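Lipid II:glycine glycyltransferase (Staphylococcus aureus, PDB 6SNR) probably catalyses the transfer of glycine from glycyl-tRNA to the lysine side chain of lipid II, the first step in building the pentaglycine bridge of staphylococcal peptidoglycan. Local coordinates at residues V242-L246 / N284-K288; I253-Q257 / A270-I274. All blocks are in the same frame, centred on the assembly; numbering follows the deposited sequence.

Contact 1: residues V242-L246 / N284-K288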
ATOM      1  N   VAL A 242      21.301  18.305 -17.791  1.00 26.73           N
ATOM      2  CA  VAL A 242      21.681  18.381 -19.213  1.00 25.38           C
ATOM      3  C   VAL A 242      22.979  19.177 -19.351  1.00 25.62           C
ATOM      4  O   VAL A 242      23.868  18.768 -20.068  1.00 25.71           O
ATOM      5  CB  VAL A 242      20.549  18.959 -20.087  1.00 26.56           C
ATOM      6  CG1 VAL A 242      21.050  19.245 -21.518  1.00 26.64           C
ATOM      7  CG2 VAL A 242      19.373  18.005 -20.126  1.00 28.19           C
ATOM      8  N   ASN A 243      23.102  20.271 -18.618  1.00 25.42           N
ATOM      9  CA  ASN A 243      24.315  21.092 -18.660  1.00 28.21           C
ATOM     10  C   ASN A 243      25.539  20.289 -18.253  1.00 29.01           C
ATOM     11  O   ASN A 243      26.618  20.411 -18.849  1.00 27.67           O
ATOM     12  CB  ASN A 243      24.162  22.329 -17.780  1.00 28.95           C
ATOM     13  CG  ASN A 243      23.243  23.360 -18.381  1.00 29.91           C
ATOM     14  OD1 ASN A 243      23.055  23.389 -19.597  1.00 29.43           O
ATOM     15  ND2 ASN A 243      22.637  24.204 -17.540  1.00 30.74           N
ATOM     16  N   GLN A 244      25.377  19.457 -17.226  1.00 31.58           N
ATOM     17  CA  GLN A 244      26.468  18.599 -16.793  1.00 31.32           C
ATOM     18  C   GLN A 244      26.816  17.580 -17.870  1.00 29.55           C
ATOM     19  O   GLN A 244      27.987  17.364 -18.130  1.00 30.61           O
ATOM     20  CB  GLN A 244      26.156  17.908 -15.439  1.00 38.44           C
ATOM     21  CG  GLN A 244      27.164  16.834 -15.022  1.00 43.43           C
ATOM     22  CD  GLN A 244      28.455  17.396 -14.445  1.00 48.14           C
ATOM     23  OE1 GLN A 244      28.463  17.939 -13.343  1.00 57.33           O
ATOM     24  NE2 GLN A 244      29.556  17.251 -15.181  1.00 51.94           N
ATOM     25  N   GLU A 245      25.810  16.972 -18.498  1.00 27.11           N
ATOM     26  CA  GLU A 245      26.025  16.003 -19.586  1.00 27.95           C
ATOM     27  C   GLU A 245      26.749  16.687 -20.739  1.00 27.39           C
ATOM     28  O   GLU A 245      27.673  16.102 -21.309  1.00 24.20           O
ATOM     29  CB  GLU A 245      24.708  15.360 -20.070  1.00 31.74           C
ATOM     30  CG  GLU A 245      24.119  14.327 -19.096  1.00 38.01           C
ATOM     31  CD  GLU A 245      22.772  13.740 -19.529  1.00 42.77           C
ATOM     32  OE1 GLU A 245      22.467  13.738 -20.740  1.00 47.37           O
ATOM     33  OE2 GLU A 245      22.006  13.254 -18.647  1.00 46.83           O
ATOM     34  N   LEU A 246      26.363  17.920 -21.058  1.00 26.60           N
ATOM     35  CA  LEU A 246      27.061  18.675 -22.131  1.00 25.40           C
ATOM     36  C   LEU A 246      28.530  18.880 -21.787  1.00 26.98           C
ATOM     37  O   LEU A 246      29.398  18.730 -22.632  1.00 25.02           O
ATOM     38  CB  LEU A 246      26.410  20.020 -22.378  1.00 25.32           C
ATOM     39  CG  LEU A 246      25.024  19.948 -23.034  1.00 25.29           C
ATOM     40  CD1 LEU A 246      24.307  21.284 -22.938  1.00 27.83           C
ATOM     41  CD2 LEU A 246      25.145  19.453 -24.478  1.00 26.01           C
ATOM     42  N   ASN A 284      21.022  17.005 -26.876  1.00 20.16           N
ATOM     43  CA  ASN A 284      20.901  17.598 -25.547  1.00 20.37           C
ATOM     44  C   ASN A 284      20.528  19.055 -25.572  1.00 19.63           C
ATOM     45  O   ASN A 284      19.726  19.555 -24.760  1.00 21.57           O
ATOM     46  CB  ASN A 284      22.191  17.369 -24.755  1.00 21.81           C
ATOM     47  CG  ASN A 284      22.174  16.043 -24.023  1.00 26.91           C
ATOM     48  OD1 ASN A 284      21.364  15.871 -23.123  1.00 33.48           O
ATOM     49  ND2 ASN A 284      23.049  15.118 -24.391  1.00 29.54           N
ATOM     50  N   GLU A 285      21.067  19.789 -26.562  1.00 19.50           N
ATOM     51  CA  GLU A 285      20.676  21.180 -26.670  1.00 19.78           C
ATOM     52  C   GLU A 285      19.181  21.373 -27.035  1.00 19.84           C
ATOM     53  O   GLU A 285      18.522  22.281 -26.530  1.00 21.88           O
ATOM     54  CB  GLU A 285      21.647  21.954 -27.598  1.00 21.67           C
ATOM     55  CG  GLU A 285      21.437  23.467 -27.477  1.00 23.60           C
ATOM     56  CD  GLU A 285      22.134  24.129 -26.289  1.00 25.46           C
ATOM     57  OE1 GLU A 285      22.828  23.434 -25.514  1.00 27.59           O
ATOM     58  OE2 GLU A 285      21.953  25.360 -26.102  1.00 27.01           O
ATOM     59  N   ASP A 286      18.672  20.513 -27.902  1.00 19.18           N
ATOM     60  CA  ASP A 286      17.286  20.517 -28.285  1.00 19.98           C
ATOM     61  C   ASP A 286      16.434  20.226 -27.033  1.00 23.00           C
ATOM     62  O   ASP A 286      15.411  20.876 -26.807  1.00 22.70           O
ATOM     63  CB  ASP A 286      16.978  19.441 -29.318  1.00 21.92           C
ATOM     64  CG  ASP A 286      17.543  19.745 -30.705  1.00 22.94           C
ATOM     65  OD1 ASP A 286      17.851  20.907 -31.010  1.00 23.53           O
ATOM     66  OD2 ASP A 286      17.623  18.781 -31.481  1.00 23.03           O
ATOM     67  N   LEU A 287      16.880  19.276 -26.228  1.00 22.47           N
ATOM     68  CA  LEU A 287      16.138  18.939 -24.985  1.00 23.72           C
ATOM     69  C   LEU A 287      16.125  20.112 -24.014  1.00 23.61           C
ATOM     70  O   LEU A 287      15.126  20.379 -23.363  1.00 23.06           O
ATOM     71  CB  LEU A 287      16.753  17.719 -24.300  1.00 23.96           C
ATOM     72  CG  LEU A 287      16.183  17.271 -22.948  1.00 26.19           C
ATOM     73  CD1 LEU A 287      14.707  16.992 -23.121  1.00 27.89           C
ATOM     74  CD2 LEU A 287      16.941  16.040 -22.491  1.00 26.47           C
ATOM     75  N   LYS A 288      17.239  20.821 -23.911  1.00 23.33           N
ATOM     76  CA  LYS A 288      17.341  21.974 -23.035  1.00 23.17           C
ATOM     77  C   LYS A 288      16.281  23.001 -23.430  1.00 23.44           C
ATOM     78  O   LYS A 288      15.548  23.516 -22.582  1.00 23.77           O
ATOM     79  CB  LYS A 288      18.738  22.580 -23.096  1.00 25.17           C
ATOM     80  CG  LYS A 288      18.963  23.721 -22.147  1.00 25.67           C
ATOM     81  CD  LYS A 288      20.461  23.944 -21.920  1.00 26.31           C
ATOM     82  CE  LYS A 288      20.711  25.327 -21.331  1.00 27.34           C
ATOM     83  NZ  LYS A 288      22.160  25.572 -21.153  1.00 28.35           N
TER

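Contact 2: residues I253-Q257 / A270-I274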
ATOM      1  N   ILE A 253      35.085  14.527 -26.040  1.00 25.64           N
ATOM      2  CA  ILE A 253      35.572  14.928 -27.345  1.00 22.69           C
ATOM      3  C   ILE A 253      37.025  15.390 -27.224  1.00 24.36           C
ATOM      4  O   ILE A 253      37.855  15.017 -28.056  1.00 25.26           O
ATOM      5  CB  ILE A 253      34.694  16.003 -27.993  1.00 22.38           C
ATOM      6  CG1 ILE A 253      33.383  15.368 -28.428  1.00 21.11           C
ATOM      7  CG2 ILE A 253      35.363  16.578 -29.232  1.00 22.06           C
ATOM      8  CD1 ILE A 253      32.278  16.331 -28.848  1.00 22.62           C
ATOM      9  N   ALA A 254      37.316  16.187 -26.199  1.00 25.85           N
ATOM     10  CA  ALA A 254      38.709  16.592 -25.929  1.00 29.24           C
ATOM     11  C   ALA A 254      39.654  15.398 -25.843  1.00 28.74           C
ATOM     12  O   ALA A 254      40.724  15.409 -26.466  1.00 30.95           O
ATOM     13  CB  ALA A 254      38.801  17.412 -24.645  1.00 29.90           C
ATOM     14  N   LYS A 255      39.259  14.377 -25.086  1.00 30.51           N
ATOM     15  CA  LYS A 255      40.055  13.151 -24.885  1.00 30.84           C
ATOM     16  C   LYS A 255      40.309  12.395 -26.207  1.00 29.84           C
ATOM     17  O   LYS A 255      41.435  12.006 -26.494  1.00 27.81           O
ATOM     18  CB  LYS A 255      39.357  12.253 -23.850  1.00 33.85           C
ATOM     19  CG  LYS A 255      39.955  10.864 -23.644  1.00 35.72           C
ATOM     20  CD  LYS A 255      39.027   9.953 -22.836  1.00 39.21           C
ATOM     21  CE  LYS A 255      37.830   9.487 -23.653  1.00 42.42           C
ATOM     22  NZ  LYS A 255      36.937   8.544 -22.929  1.00 44.58           N
ATOM     23  N   TRP A 256      39.262  12.167 -27.005  1.00 26.40           N
ATOM     24  CA  TRP A 256      39.433  11.517 -28.315  1.00 25.92           C
ATOM     25  C   TRP A 256      40.215  12.370 -29.318  1.00 24.92           C
ATOM     26  O   TRP A 256      40.934  11.833 -30.145  1.00 25.14           O
ATOM     27  CB  TRP A 256      38.060  11.101 -28.914  1.00 27.77           C
ATOM     28  CG  TRP A 256      37.470   9.896 -28.249  1.00 29.12           C
ATOM     29  CD1 TRP A 256      36.397   9.869 -27.401  1.00 31.70           C
ATOM     30  CD2 TRP A 256      37.942   8.532 -28.339  1.00 32.78           C
ATOM     31  NE1 TRP A 256      36.167   8.579 -26.965  1.00 33.80           N
ATOM     32  CE2 TRP A 256      37.083   7.737 -27.537  1.00 33.45           C
ATOM     33  CE3 TRP A 256      38.988   7.906 -29.032  1.00 31.06           C
ATOM     34  CZ2 TRP A 256      37.251   6.346 -27.403  1.00 37.67           C
ATOM     35  CZ3 TRP A 256      39.156   6.501 -28.899  1.00 35.17           C
ATOM     36  CH2 TRP A 256      38.285   5.748 -28.090  1.00 33.78           C
ATOM     37  N   GLN A 257      40.087  13.690 -29.265  1.00 26.47           N
ATOM     38  CA  GLN A 257      40.858  14.570 -30.132  1.00 29.95           C
ATOM     39  C   GLN A 257      42.349  14.451 -29.823  1.00 31.40           C
ATOM     40  O   GLN A 257      43.187  14.507 -30.719  1.00 32.61           O
ATOM     41  CB  GLN A 257      40.421  16.027 -29.959  1.00 33.63           C
ATOM     42  CG  GLN A 257      39.204  16.374 -30.780  1.00 38.12           C
ATOM     43  CD  GLN A 257      39.035  17.871 -30.926  1.00 40.80           C
ATOM     44  OE1 GLN A 257      38.954  18.583 -29.936  1.00 44.62           O
ATOM     45  NE2 GLN A 257      38.975  18.341 -32.155  1.00 44.96           N
ATOM     46  N   ALA A 270      38.635   7.296 -33.195  1.00 23.08           N
ATOM     47  CA  ALA A 270      38.461   8.546 -32.471  1.00 21.26           C
ATOM     48  C   ALA A 270      37.425   9.467 -33.126  1.00 21.42           C
ATOM     49  O   ALA A 270      36.576  10.049 -32.447  1.00 22.78           O
ATOM     50  CB  ALA A 270      39.806   9.263 -32.320  1.00 22.63           C
ATOM     51  N   GLN A 271      37.514   9.585 -34.429  1.00 22.07           N
ATOM     52  CA  GLN A 271      36.630  10.501 -35.153  1.00 21.05           C
ATOM     53  C   GLN A 271      35.234   9.979 -35.097  1.00 21.69           C
ATOM     54  O   GLN A 271      34.268  10.755 -34.958  1.00 21.25           O
ATOM     55  CB  GLN A 271      37.102  10.707 -36.584  1.00 22.69           C
ATOM     56  CG  GLN A 271      36.217  11.686 -37.347  1.00 25.05           C
ATOM     57  CD  GLN A 271      36.189  13.063 -36.716  1.00 24.07           C
ATOM     58  OE1 GLN A 271      35.110  13.623 -36.383  1.00 27.09           O
ATOM     59  NE2 GLN A 271      37.351  13.631 -36.547  1.00 24.89           N
ATOM     60  N   ASN A 272      35.123   8.645 -35.180  1.00 20.54           N
ATOM     61  CA  ASN A 272      33.837   8.009 -35.005  1.00 24.37           C
ATOM     62  C   ASN A 272      33.207   8.343 -33.666  1.00 23.11           C
ATOM     63  O   ASN A 272      32.032   8.732 -33.556  1.00 25.21           O
ATOM     64  CB  ASN A 272      33.993   6.486 -35.173  1.00 25.74           C
ATOM     65  CG  ASN A 272      32.663   5.776 -35.278  1.00 30.94           C
ATOM     66  OD1 ASN A 272      32.336   4.923 -34.457  1.00 35.70           O
ATOM     67  ND2 ASN A 272      31.890   6.132 -36.271  1.00 35.13           N
ATOM     68  N   MET A 273      34.003   8.282 -32.591  1.00 23.03           N
ATOM     69  CA  MET A 273      33.477   8.534 -31.259  1.00 23.26           C
ATOM     70  C   MET A 273      33.165  10.017 -31.082  1.00 22.48           C
ATOM     71  O   MET A 273      32.216  10.407 -30.397  1.00 23.82           O
ATOM     72  CB  MET A 273      34.462   8.046 -30.190  1.00 26.38           C
ATOM     73  CG  MET A 273      34.755   6.546 -30.283  1.00 28.73           C
ATOM     74  SD  MET A 273      33.401   5.513 -29.707  1.00 37.09           S
ATOM     75  CE  MET A 273      33.053   4.461 -31.108  1.00 41.67           C
ATOM     76  N   ILE A 274      33.933  10.854 -31.760  1.00 21.42           N
ATOM     77  CA  ILE A 274      33.675  12.296 -31.749  1.00 19.99           C
ATOM     78  C   ILE A 274      32.336  12.605 -32.437  1.00 20.07           C
ATOM     79  O   ILE A 274      31.553  13.402 -31.917  1.00 20.02           O
ATOM     80  CB  ILE A 274      34.848  13.073 -32.394  1.00 20.04           C
ATOM     81  CG1 ILE A 274      36.059  12.977 -31.449  1.00 20.79           C
ATOM     82  CG2 ILE A 274      34.465  14.547 -32.657  1.00 22.01           C
ATOM     83  CD1 ILE A 274      37.369  13.424 -32.037  1.00 21.99           C
TER

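Contact 1: residues V242-L246 / N284-K288
Lys288 NZ gives a hydrogen bond to Asn243 OD1 at 2.8 Å, the one polar bond that joins segments 242-246 and 284-288. The ammonium group approaches at a C=O...N angle of 128°, tilted a little out of the carbonyl plane. A lysine suits this place by its length: CG stands anti to the backbone N (chi1 -176°) and the rest of the chain is extended, which carries NZ across to the neighbouring helix. Its CD and CE methylenes also pass close to Asn243 OD1, and the two side chains meet at about a right angle.

Beside this bond the packing is mixed: methyl groups of Val242 and Leu246 lie against the polar Asn284 and Glu285 as well as Leu287. Val242, the buried residue of the contact, spreads its two methyls over the opposite helix: CG1 rests 3.5 Å from the backbone O of Asn284, and CG2 touches Leu287 CD2 at 3.9 Å. A branched, compact side chain can thus meet both the backbone and a leucine one turn further on. Leu246 straddles Asn284 and Glu285, with CD2 3.6 Å from Asn284 CB and CD1 near the carboxylate oxygen OE1 of Glu285. That carboxylate has its own charged partner, OE2 forming a salt bridge with Arg289. Asparagine suits position 284 because its short side chain, directed at the other helix, offers CB to the leucine while ND2 makes a weak hydrogen bond back to Lys280 O. On another flank Glu245 OE1 comes to 3.4 Å from Asn284 OD1; both are acceptors and no bond joins them, the carboxylate and amide planes standing nearly perpendicular.

The segments run antiparallel at 161°, their axes 10.1 Å apart. They belong to helices 235-262 and 267-297, the long hairpin inserted between strands 226-233 and 302-312, which are neighbours in one mixed sheet.

Contact 2: residues I253-Q257 / A270-I274
The indole of Trp256 lies against helix 267-297, and one face is covered by Met273, whose CB sits 3.7 Å from the centroid of the five-membered ring and only 9° off its normal, a CH-pi contact. Met273 CG continues along the same ring system, 3.8 Å from CZ2 of Trp256. The sulfur is more distant: SD lies 5.2 Å from the centroid of the six-membered ring in an oblique Met-aromatic contact. At Trp256 CE3, in the six-membered ring, Ala270 approaches obliquely, its CA 3.5 Å away and its CB almost as near; a residue as small as alanine lets the broad ring come so close to the backbone. Lys259, on the same helix as the tryptophan, adds a cation-pi interaction.

These residues pair two arms of an antiparallel helical hairpin, a coiled-coil-like arm as in the related FemA of S. aureus, here with axes 9.1 Å apart and directions differing by 165°.

Ile274 packs at the root of the tryptophan side chain. Its CG1 stands anti to the carbonyl carbon (chi1 -70°) and packs on Trp256 CB; the chain runs on extended to CD1, which reaches Gln257 CG at 3.7 Å, touching the aliphatic part of that polar side chain. The other branch, CG2, meets Ile253 CG2 at 4.1 Å. Ile253 in turn also leans on Ala277, Gln278 and Ile281, and Met260 packs on Ala270 and Ile274.

How the contacts relate
From the N terminus, the chain leaves strand 226-233 and enters helix 235-262, where it passes first through 242-246 and then through 253-257. It turns after residue 262, returns along helix 267-297 and meets the same partner helix in reverse order, at 270-274 and then at 284-288. Contact 2 therefore closes the shorter loop, of 12 residues, within the 37-residue loop of contact 1; the two nest and do not cross. Their centres are 19 Å apart and they do not touch. Contact 2 ties the hairpin together nearer its turn, contact 1 nearer the mixed sheet, which strand 302-312 rejoins.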